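Local structure of uncharacterized protein AsqI (Emericella nidulans, 5YY3) at residues T82-L90 against I112-I123. The protein is a zinc-dependent cyclopenase of the tyrosinase family that converts 4'-methoxycyclopenin into 4'-methoxyviridicatin during biosynthesis of the aspoquinolone mycotoxins. Numbering follows the deposited sequence.
Sequences TMKAVSLML and INPELMRDALGI
Ser87 and Ala120 mark the point where two helical segments meet, their CA atoms 4.3 Å apart; the axes of 82-90 and 114-123 approach to 8.2 Å and cross at -54°. The small side chains of Ser87 and Ala120 are consistent with so close an approach, and Ser87 OG donates to Ala120 O (3.2 Å), lying in the carbonyl plane on a lone pair, with a C=O...OG angle of 131°. Met83 is a knob in the hole formed by Leu116, Asp119, Ala120 and Ile123. With CG anti to the backbone N (chi1 -175°) and bends at the next two torsions, its chain crosses Asp119 nearly at right angles, CG 3.6 Å from Asp119 CB, and brings SD to 3.7 Å from Ile123 CD1. The carboxylate of Asp119 turns to another partner, its OD2 hydrogen-bonded to Tyr72 OH. Val86 splays its two methyls: CG1 rests on Ala120 CB (3.9 Å), while CG2 meets Ile112 CD1 tip to tip and also touches Leu116 CD2. Beyond the serine, Leu90 CD1 reaches the end of Met117, 3.4 Å from CE, and Ala104 of helix 97-109 borders both side chains. Asn113 N-caps the second helix, OD1 accepting from Leu116 N. This is an obliquely crossed helix pair with one knob-in-hole, Met83, in the helical N-terminal part of a hemocyanin-like fold; Asp119 lies about 7 Å, side chain to side chain, from the zinc ligand His190.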
loop_
_atom_site.group_PDB
_atom_site.type_symbol
_atom_site.label_atom_id
_atom_site.label_comp_id
_atom_site.label_asym_id
_atom_site.label_seq_id
_atom_site.Cartn_x
_atom_site.Cartn_y
_atom_site.Cartn_z
ATOM N N THR A 82 24.562 20.605 -36.006
ATOM C CA THR A 82 25.632 19.932 -36.730
ATOM C C THR A 82 25.113 18.666 -37.394
ATOM O O THR A 82 25.376 18.400 -38.570
ATOM C CB THR A 82 26.798 19.567 -35.795
ATOM O OG1 THR A 82 27.338 20.760 -35.216
ATOM C CG2 THR A 82 27.881 18.855 -36.569
ATOM N N MET A 83 24.366 17.893 -36.620
ATOM C CA MET A 83 23.741 16.674 -37.103
ATOM C C MET A 83 22.885 16.972 -38.320
ATOM O O MET A 83 22.961 16.253 -39.320
ATOM C CB MET A 83 22.911 16.034 -35.989
ATOM C CG MET A 83 22.314 14.704 -36.355
ATOM S SD MET A 83 20.701 14.892 -37.110
ATOM C CE MET A 83 19.854 15.794 -35.816
ATOM N N LYS A 84 22.082 18.035 -38.247
ATOM C CA LYS A 84 21.180 18.386 -39.348
ATOM C C LYS A 84 21.941 18.765 -40.614
ATOM O O LYS A 84 21.538 18.393 -41.716
ATOM C CB LYS A 84 20.246 19.534 -38.950
ATOM C CG LYS A 84 18.919 19.073 -38.364
ATOM C CD LYS A 84 18.077 20.255 -37.890
ATOM C CE LYS A 84 16.977 19.805 -36.931
ATOM N NZ LYS A 84 16.631 20.865 -35.927
ATOM N N ALA A 85 23.037 19.506 -40.462
ATOM C CA ALA A 85 23.854 19.881 -41.606
ATOM C C ALA A 85 24.474 18.640 -42.240
ATOM O O ALA A 85 24.623 18.559 -43.463
ATOM C CB ALA A 85 24.918 20.858 -41.197
ATOM N N VAL A 86 24.823 17.668 -41.405
ATOM C CA VAL A 86 25.387 16.422 -41.897
ATOM C C VAL A 86 24.322 15.633 -42.639
ATOM O O VAL A 86 24.587 14.995 -43.665
ATOM C CB VAL A 86 25.956 15.590 -40.760
ATOM C CG1 VAL A 86 26.303 14.187 -41.238
ATOM C CG2 VAL A 86 27.174 16.291 -40.194
ATOM N N SER A 87 23.101 15.690 -42.119
ATOM C CA SER A 87 21.972 15.082 -42.792
ATOM C C SER A 87 21.786 15.712 -44.173
ATOM O O SER A 87 21.558 14.999 -45.155
ATOM C CB SER A 87 20.705 15.228 -41.951
ATOM O OG SER A 87 19.599 14.671 -42.627
ATOM N N LEU A 88 21.890 17.040 -44.244
ATOM C CA LEU A 88 21.759 17.772 -45.520
ATOM C C LEU A 88 22.913 17.450 -46.474
ATOM O O LEU A 88 22.742 17.345 -47.694
ATOM C CB LEU A 88 21.712 19.283 -45.274
ATOM C CG LEU A 88 20.410 19.870 -44.732
ATOM C CD1 LEU A 88 20.650 21.292 -44.268
ATOM C CD2 LEU A 88 19.312 19.817 -45.787
ATOM N N MET A 89 24.093 17.324 -45.884
ATOM C CA MET A 89 25.285 16.847 -46.561
ATOM C C MET A 89 24.957 15.563 -47.326
ATOM O O MET A 89 25.227 15.474 -48.520
ATOM C CB MET A 89 26.386 16.629 -45.519
ATOM C CG MET A 89 27.814 16.684 -45.963
ATOM S SD MET A 89 28.785 17.277 -44.547
ATOM C CE MET A 89 27.898 18.800 -44.248
ATOM N N LEU A 90 24.335 14.591 -46.652
ATOM C CA LEU A 90 23.964 13.321 -47.291
ATOM C C LEU A 90 23.040 13.544 -48.478
ATOM O O LEU A 90 23.153 12.900 -49.520
ATOM C CB LEU A 90 23.272 12.394 -46.302
ATOM C CG LEU A 90 23.990 11.955 -45.036
ATOM C CD1 LEU A 90 23.085 10.971 -44.302
ATOM C CD2 LEU A 90 25.358 11.362 -45.347
ATOM N N ILE A 112 33.579 10.415 -38.089
ATOM C CA ILE A 112 32.433 11.116 -37.527
ATOM C C ILE A 112 31.706 10.182 -36.547
ATOM O O ILE A 112 31.696 8.954 -36.724
ATOM C CB ILE A 112 31.480 11.600 -38.628
ATOM C CG1 ILE A 112 30.535 12.676 -38.096
ATOM C CG2 ILE A 112 30.688 10.445 -39.224
ATOM C CD1 ILE A 112 29.850 13.444 -39.201
ATOM N N ASN A 113 31.151 10.763 -35.487
ATOM C CA ASN A 113 30.437 10.011 -34.453
ATOM C C ASN A 113 29.248 9.232 -35.029
ATOM O O ASN A 113 28.383 9.822 -35.690
ATOM C CB ASN A 113 29.971 10.981 -33.358
ATOM C CG ASN A 113 29.309 10.282 -32.184
ATOM O OD1 ASN A 113 28.220 9.711 -32.318
ATOM N ND2 ASN A 113 29.955 10.335 -31.019
ATOM N N PRO A 114 29.203 7.903 -34.786
ATOM C CA PRO A 114 28.158 7.008 -35.310
ATOM C C PRO A 114 26.753 7.341 -34.807
ATOM O O PRO A 114 25.787 7.118 -35.530
ATOM C CB PRO A 114 28.585 5.621 -34.802
ATOM C CG PRO A 114 30.004 5.746 -34.444
ATOM C CD PRO A 114 30.199 7.162 -33.991
ATOM N N GLU A 115 26.642 7.848 -33.585
ATOM C CA GLU A 115 25.346 8.237 -33.043
ATOM C C GLU A 115 24.855 9.452 -33.801
ATOM O O GLU A 115 23.673 9.552 -34.152
ATOM C CB GLU A 115 25.433 8.530 -31.542
ATOM C CG GLU A 115 24.121 8.975 -30.894
ATOM C CD GLU A 115 23.041 7.903 -30.917
ATOM O OE1 GLU A 115 23.363 6.709 -30.724
ATOM O OE2 GLU A 115 21.862 8.261 -31.102
ATOM N N LEU A 116 25.775 10.375 -34.060
ATOM C CA LEU A 116 25.472 11.527 -34.887
ATOM C C LEU A 116 24.994 11.034 -36.247
ATOM O O LEU A 116 23.976 11.497 -36.761
ATOM C CB LEU A 116 26.697 12.439 -35.025
ATOM C CG LEU A 116 26.526 13.807 -35.699
ATOM C CD1 LEU A 116 27.689 14.708 -35.331
ATOM C CD2 LEU A 116 26.392 13.701 -37.232
ATOM N N MET A 117 25.732 10.088 -36.822
ATOM C CA MET A 117 25.378 9.546 -38.134
ATOM C C MET A 117 24.002 8.884 -38.128
ATOM O O MET A 117 23.241 9.038 -39.083
ATOM C CB MET A 117 26.428 8.542 -38.611
ATOM C CG MET A 117 26.188 8.061 -40.033
ATOM S SD MET A 117 26.061 9.454 -41.176
ATOM C CE MET A 117 24.817 8.835 -42.273
ATOM N N ARG A 118 23.679 8.155 -37.058
ATOM C CA ARG A 118 22.377 7.479 -36.975
ATOM C C ARG A 118 21.230 8.459 -37.063
ATOM O O ARG A 118 20.270 8.223 -37.789
ATOM C CB ARG A 118 22.256 6.662 -35.688
ATOM C CG ARG A 118 22.652 5.236 -35.887
ATOM C CD ARG A 118 22.569 4.438 -34.615
ATOM N NE ARG A 118 23.885 3.920 -34.285
ATOM C CZ ARG A 118 24.603 4.407 -33.299
ATOM N NH1 ARG A 118 24.092 5.380 -32.565
ATOM N NH2 ARG A 118 25.799 3.918 -33.034
ATOM N N ASP A 119 21.350 9.571 -36.344
ATOM C CA ASP A 119 20.352 10.628 -36.400
ATOM C C ASP A 119 20.291 11.250 -37.792
ATOM O O ASP A 119 19.209 11.495 -38.328
ATOM C CB ASP A 119 20.647 11.702 -35.356
ATOM C CG ASP A 119 20.063 11.368 -33.996
ATOM O OD1 ASP A 119 19.097 10.574 -33.958
ATOM O OD2 ASP A 119 20.552 11.908 -32.969
ATOM N N ALA A 120 21.460 11.497 -38.378
ATOM C CA ALA A 120 21.544 12.148 -39.683
ATOM C C ALA A 120 20.976 11.241 -40.770
ATOM O O ALA A 120 20.197 11.673 -41.621
ATOM C CB ALA A 120 23.006 12.536 -39.996
ATOM N N LEU A 121 21.358 9.972 -40.716
ATOM C CA LEU A 121 20.938 9.001 -41.705
ATOM C C LEU A 121 19.451 8.729 -41.591
ATOM O O LEU A 121 18.771 8.510 -42.601
ATOM C CB LEU A 121 21.716 7.701 -41.537
ATOM C CG LEU A 121 21.450 6.673 -42.623
ATOM C CD1 LEU A 121 21.608 7.326 -43.988
ATOM C CD2 LEU A 121 22.394 5.502 -42.461
ATOM N N GLY A 122 18.957 8.740 -40.353
ATOM C CA GLY A 122 17.558 8.486 -40.074
ATOM C C GLY A 122 16.681 9.502 -40.755
ATOM O O GLY A 122 15.758 9.141 -41.484
ATOM N N ILE A 123 16.976 10.776 -40.506
ATOM C CA ILE A 123 16.304 11.899 -41.155
ATOM C C ILE A 123 16.438 11.812 -42.666
ATOM O O ILE A 123 15.468 11.977 -43.404
ATOM C CB ILE A 123 16.888 13.243 -40.676
ATOM C CG1 ILE A 123 16.645 13.411 -39.180
ATOM C CG2 ILE A 123 16.294 14.416 -41.469
ATOM C CD1 ILE A 123 17.345 14.601 -38.584
#